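PDB 2CY5: epidermal growth factor receptor pathway substrate 8-like protein 1 from Mus musculus, which probably binds peptide motifs of partner proteins through its phosphotyrosine-binding domain, as an EPS8-related signalling protein. Local coordinates for residues S73-L76 and D77-V80; E124-Q127 and G128-N132. One frame throughout, in Å; residues are numbered along the deposited sequence.

Contact 1. Residues S73-L76 and D77-V80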
# COMPACT_ATOMS: atom_id res chain seq x y z
N SER A 73 -7.23 -0.01 5.55
CA SER A 73 -8.28 0.94 5.61
C SER A 73 -8.01 2.16 4.74
O SER A 73 -6.90 2.62 4.56
CB SER A 73 -8.50 1.37 7.02
OG SER A 73 -7.36 2.01 7.48
N TYR A 74 -9.01 2.67 4.11
CA TYR A 74 -8.87 3.84 3.29
C TYR A 74 -9.85 4.93 3.69
O TYR A 74 -11.06 4.82 3.43
CB TYR A 74 -9.15 3.44 1.86
CG TYR A 74 -8.40 2.22 1.34
CD1 TYR A 74 -8.99 0.95 1.43
CD2 TYR A 74 -7.08 2.32 0.80
CE1 TYR A 74 -8.33 -0.20 1.03
CE2 TYR A 74 -6.39 1.17 0.38
CZ TYR A 74 -7.03 -0.11 0.52
OH TYR A 74 -6.41 -1.32 0.22
N PRO A 75 -9.38 5.99 4.31
CA PRO A 75 -10.23 7.10 4.70
C PRO A 75 -10.83 7.62 3.42
O PRO A 75 -10.17 7.55 2.35
CB PRO A 75 -9.25 8.13 5.31
CG PRO A 75 -7.94 7.75 4.71
CD PRO A 75 -7.92 6.22 4.60
N LEU A 76 -12.03 8.21 3.49
CA LEU A 76 -12.73 8.55 2.30
C LEU A 76 -11.99 9.59 1.52
O LEU A 76 -12.12 9.64 0.33
CB LEU A 76 -14.13 9.04 2.66
CG LEU A 76 -15.00 7.86 3.25
CD1 LEU A 76 -16.48 8.45 3.41
CD2 LEU A 76 -15.14 6.57 2.31
N ASP A 77 -11.20 10.37 2.20
CA ASP A 77 -10.39 11.43 1.52
C ASP A 77 -9.37 10.82 0.49
O ASP A 77 -9.00 11.46 -0.44
CB ASP A 77 -9.54 12.13 2.61
CG ASP A 77 -9.01 13.40 2.15
OD1 ASP A 77 -8.12 13.94 2.85
OD2 ASP A 77 -9.51 13.82 1.08
N ALA A 78 -8.88 9.58 0.77
CA ALA A 78 -7.97 8.80 -0.07
C ALA A 78 -8.67 8.16 -1.28
O ALA A 78 -8.01 7.78 -2.22
CB ALA A 78 -7.33 7.66 0.81
N ILE A 79 -9.99 8.03 -1.34
CA ILE A 79 -10.61 7.38 -2.55
C ILE A 79 -10.80 8.33 -3.70
O ILE A 79 -11.49 9.31 -3.57
CB ILE A 79 -11.98 6.71 -2.07
CG1 ILE A 79 -11.62 5.79 -0.91
CG2 ILE A 79 -12.69 6.00 -3.17
CD1 ILE A 79 -12.81 5.02 -0.34
N VAL A 80 -10.30 8.06 -4.87
CA VAL A 80 -10.39 9.04 -5.89
C VAL A 80 -11.43 8.57 -6.82
O VAL A 80 -11.94 9.37 -7.54
CB VAL A 80 -9.00 9.33 -6.62
CG1 VAL A 80 -7.78 8.81 -5.84
CG2 VAL A 80 -8.87 8.53 -7.86
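L76 and I79 both carry their leading branch beside the backbone N and anti to the carbonyl carbon (L76 CG, chi1 -67°; I79 CG1, chi1 -55°), which lays the two side chains next to each other, pointing the same way. They meet across a short 3-10 turn, the tight connection between strands 70-75 and 79-85 of the phosphotyrosine-binding domain, a PH-like fold. These strands are the two outermost of the antiparallel sheet, so the turn takes the chain from one edge of it to the other. The branch ends do the touching: CD2 of L76 lies 3.9 Å from CD1 of I79. Two successive backbone bonds wind the turn. A78 N donates to P75 O at 2.9 Å, with a bent N-H...O angle of 141°, and I79 N donates to L76 O at 3.1 Å, somewhat straighter. In each case the donor sits well above the carbonyl plane, as expected when the bond reaches back only three residues. The exposed proline ring comes up against the methyl of buried A78, CG of P75 being 3.9 Å from CB of A78. Y74 begins toward the turn, its CB 4.4 Å from CG1 of I79, but its ring leads away and meets the ring of H110. Backbone bonds of Y74 with V60 and V80 with V98 pair the flanking strands; within the turn, L76 bonds to S58 and A78 to Q100. Helix 118-133 packs against the apolar pair, with A129 and Y133 on L76 and L130 on I79. The CD1 methyl of I79 also reaches back over the start of the turn, 4.2 Å from the carbonyl oxygen of Y74.

Contact 2. Residues E124-Q127 and G128-N132. With CA (calcium ion), chain B.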
# COMPACT_ATOMS: atom_id res chain seq x y z
N GLU A 124 -22.67 1.86 -4.94
CA GLU A 124 -23.58 2.95 -4.55
C GLU A 124 -23.36 3.32 -3.18
O GLU A 124 -23.46 4.48 -2.94
CB GLU A 124 -25.09 2.54 -4.68
CG GLU A 124 -25.67 2.60 -6.04
CD GLU A 124 -27.15 1.98 -5.92
OE1 GLU A 124 -27.36 0.73 -6.17
OE2 GLU A 124 -28.04 2.74 -5.47
N ASP A 125 -23.07 2.40 -2.27
CA ASP A 125 -22.84 2.70 -0.89
C ASP A 125 -21.58 3.55 -0.67
O ASP A 125 -21.58 4.65 -0.01
CB ASP A 125 -22.72 1.38 -0.12
CG ASP A 125 -22.68 1.58 1.40
OD1 ASP A 125 -22.89 2.73 1.84
OD2 ASP A 125 -22.52 0.63 2.17
N ILE A 126 -20.51 3.15 -1.35
CA ILE A 126 -19.27 3.97 -1.20
C ILE A 126 -19.48 5.27 -1.82
O ILE A 126 -19.10 6.29 -1.26
CB ILE A 126 -18.06 3.24 -1.91
CG1 ILE A 126 -17.84 1.95 -1.03
CG2 ILE A 126 -16.84 4.25 -2.18
CD1 ILE A 126 -16.73 0.96 -1.68
N GLN A 127 -20.13 5.32 -2.98
CA GLN A 127 -20.30 6.69 -3.64
C GLN A 127 -21.23 7.61 -2.74
O GLN A 127 -20.98 8.82 -2.64
CB GLN A 127 -20.98 6.54 -4.98
CG GLN A 127 -21.04 7.86 -5.73
CD GLN A 127 -19.66 8.54 -5.91
OE1 GLN A 127 -18.72 7.90 -6.48
NE2 GLN A 127 -19.51 9.82 -5.42
N GLY A 128 -22.27 7.02 -2.13
CA GLY A 128 -23.08 7.79 -1.16
C GLY A 128 -22.23 8.28 0.01
O GLY A 128 -22.37 9.48 0.43
N ALA A 129 -21.30 7.45 0.48
CA ALA A 129 -20.48 7.85 1.61
C ALA A 129 -19.48 8.92 1.16
O ALA A 129 -19.31 9.92 1.90
CB ALA A 129 -19.77 6.66 2.34
N LEU A 130 -18.98 8.83 -0.08
CA LEU A 130 -18.10 9.83 -0.62
C LEU A 130 -18.84 11.18 -0.77
O LEU A 130 -18.33 12.17 -0.30
CB LEU A 130 -17.59 9.41 -2.06
CG LEU A 130 -16.59 8.28 -1.90
CD1 LEU A 130 -16.01 7.82 -3.29
CD2 LEU A 130 -15.39 8.88 -1.21
N GLN A 131 -20.00 11.21 -1.39
CA GLN A 131 -20.77 12.43 -1.52
C GLN A 131 -20.96 13.04 -0.16
O GLN A 131 -20.77 14.23 0.03
CB GLN A 131 -22.16 12.18 -2.02
CG GLN A 131 -22.24 11.74 -3.45
CD GLN A 131 -23.69 11.17 -3.90
OE1 GLN A 131 -23.82 10.55 -4.98
NE2 GLN A 131 -24.75 11.40 -3.07
N ASN A 132 -21.38 12.23 0.79
CA ASN A 132 -21.62 12.74 2.11
C ASN A 132 -20.35 13.41 2.66
O ASN A 132 -20.33 14.62 2.97
CB ASN A 132 -22.05 11.62 3.04
CG ASN A 132 -22.32 12.10 4.47
OD1 ASN A 132 -22.12 11.36 5.44
ND2 ASN A 132 -22.81 13.36 4.61
CA CA B . -23.83 3.80 3.74
O HOH W 1 -22.59 2.00 4.70
O HOH W 2 -23.44 5.35 2.11
O HOH W 3 -22.20 4.97 5.11
O HOH W 4 -25.76 2.89 2.76
O HOH W 5 -25.47 5.57 4.05
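The C-terminal helix of the phosphotyrosine-binding domain, 118-133, runs through this contact, and one side of it carries a calcium site. Four successive i to i+4 backbone bonds join E124-Q127 to G128-N132; the last, from Q131 N to Q127 O at 2.9 Å, is almost straight at 176°. On the buried side I126 and L130 lie one turn apart and point the same way, with CG2 of I126 3.8 Å from CD1 of L130. I126 touches V55 and C82, while L76 and I79 meet L130. Q127 behaves differently: its chain leaves the helix anti to the backbone N (chi1 -174°) and then bends at chi2 (55°), bringing NE2 over the next turn, 3.9 Å from CB of L130. It crosses both L130 and Q131 at about a right angle, and CG of Q131 in turn rests 3.3 Å from the carbonyl oxygen of Q127. At the metal, D125 binds through OD1 alone, 2.4 Å from the calcium ion. Its OD2 lies 2.9 Å from water 1, a calcium ligand that probably donates to it, and is also hydrogen-bonded to the hydroxyl of Y11, which helps fix the carboxylate's rotation. Water 2, also on the metal, donates to D125 O at 2.9 Å, so that oxygen serves A129 N and the hydration shell together. Five waters, D125 and the carbonyl oxygen of A6 complete the seven-ligand site, joining the N-terminal segment to an amphipathic C-terminal helix packed on the sheet, characteristic of the PH-like PTB fold.

Contact 1 and contact 2 share one apolar interface, where the strand-connecting turn meets the C-terminal helix. L76 CD1 packs 3.5 Å from A129 O, and I79 CG2 lies 3.8 Å from L130 CD1, so L76 and I79 of contact 1 pack on A129 and L130 of contact 2. Contact 1 is the more buried, with P75 and D77 at its exposed fringe; contact 2 is amphipathic, buried along I126, A129 and L130 and polar on its other flanks. Short three-residue bonds wind 73-80, whereas regular four-residue bonds run through 124-132. Of the two, contact 2 carries the metal and its waters, through D125, with A6 supplying another ligand, although the side chain of L76 comes within about 9 Å of the calcium ion.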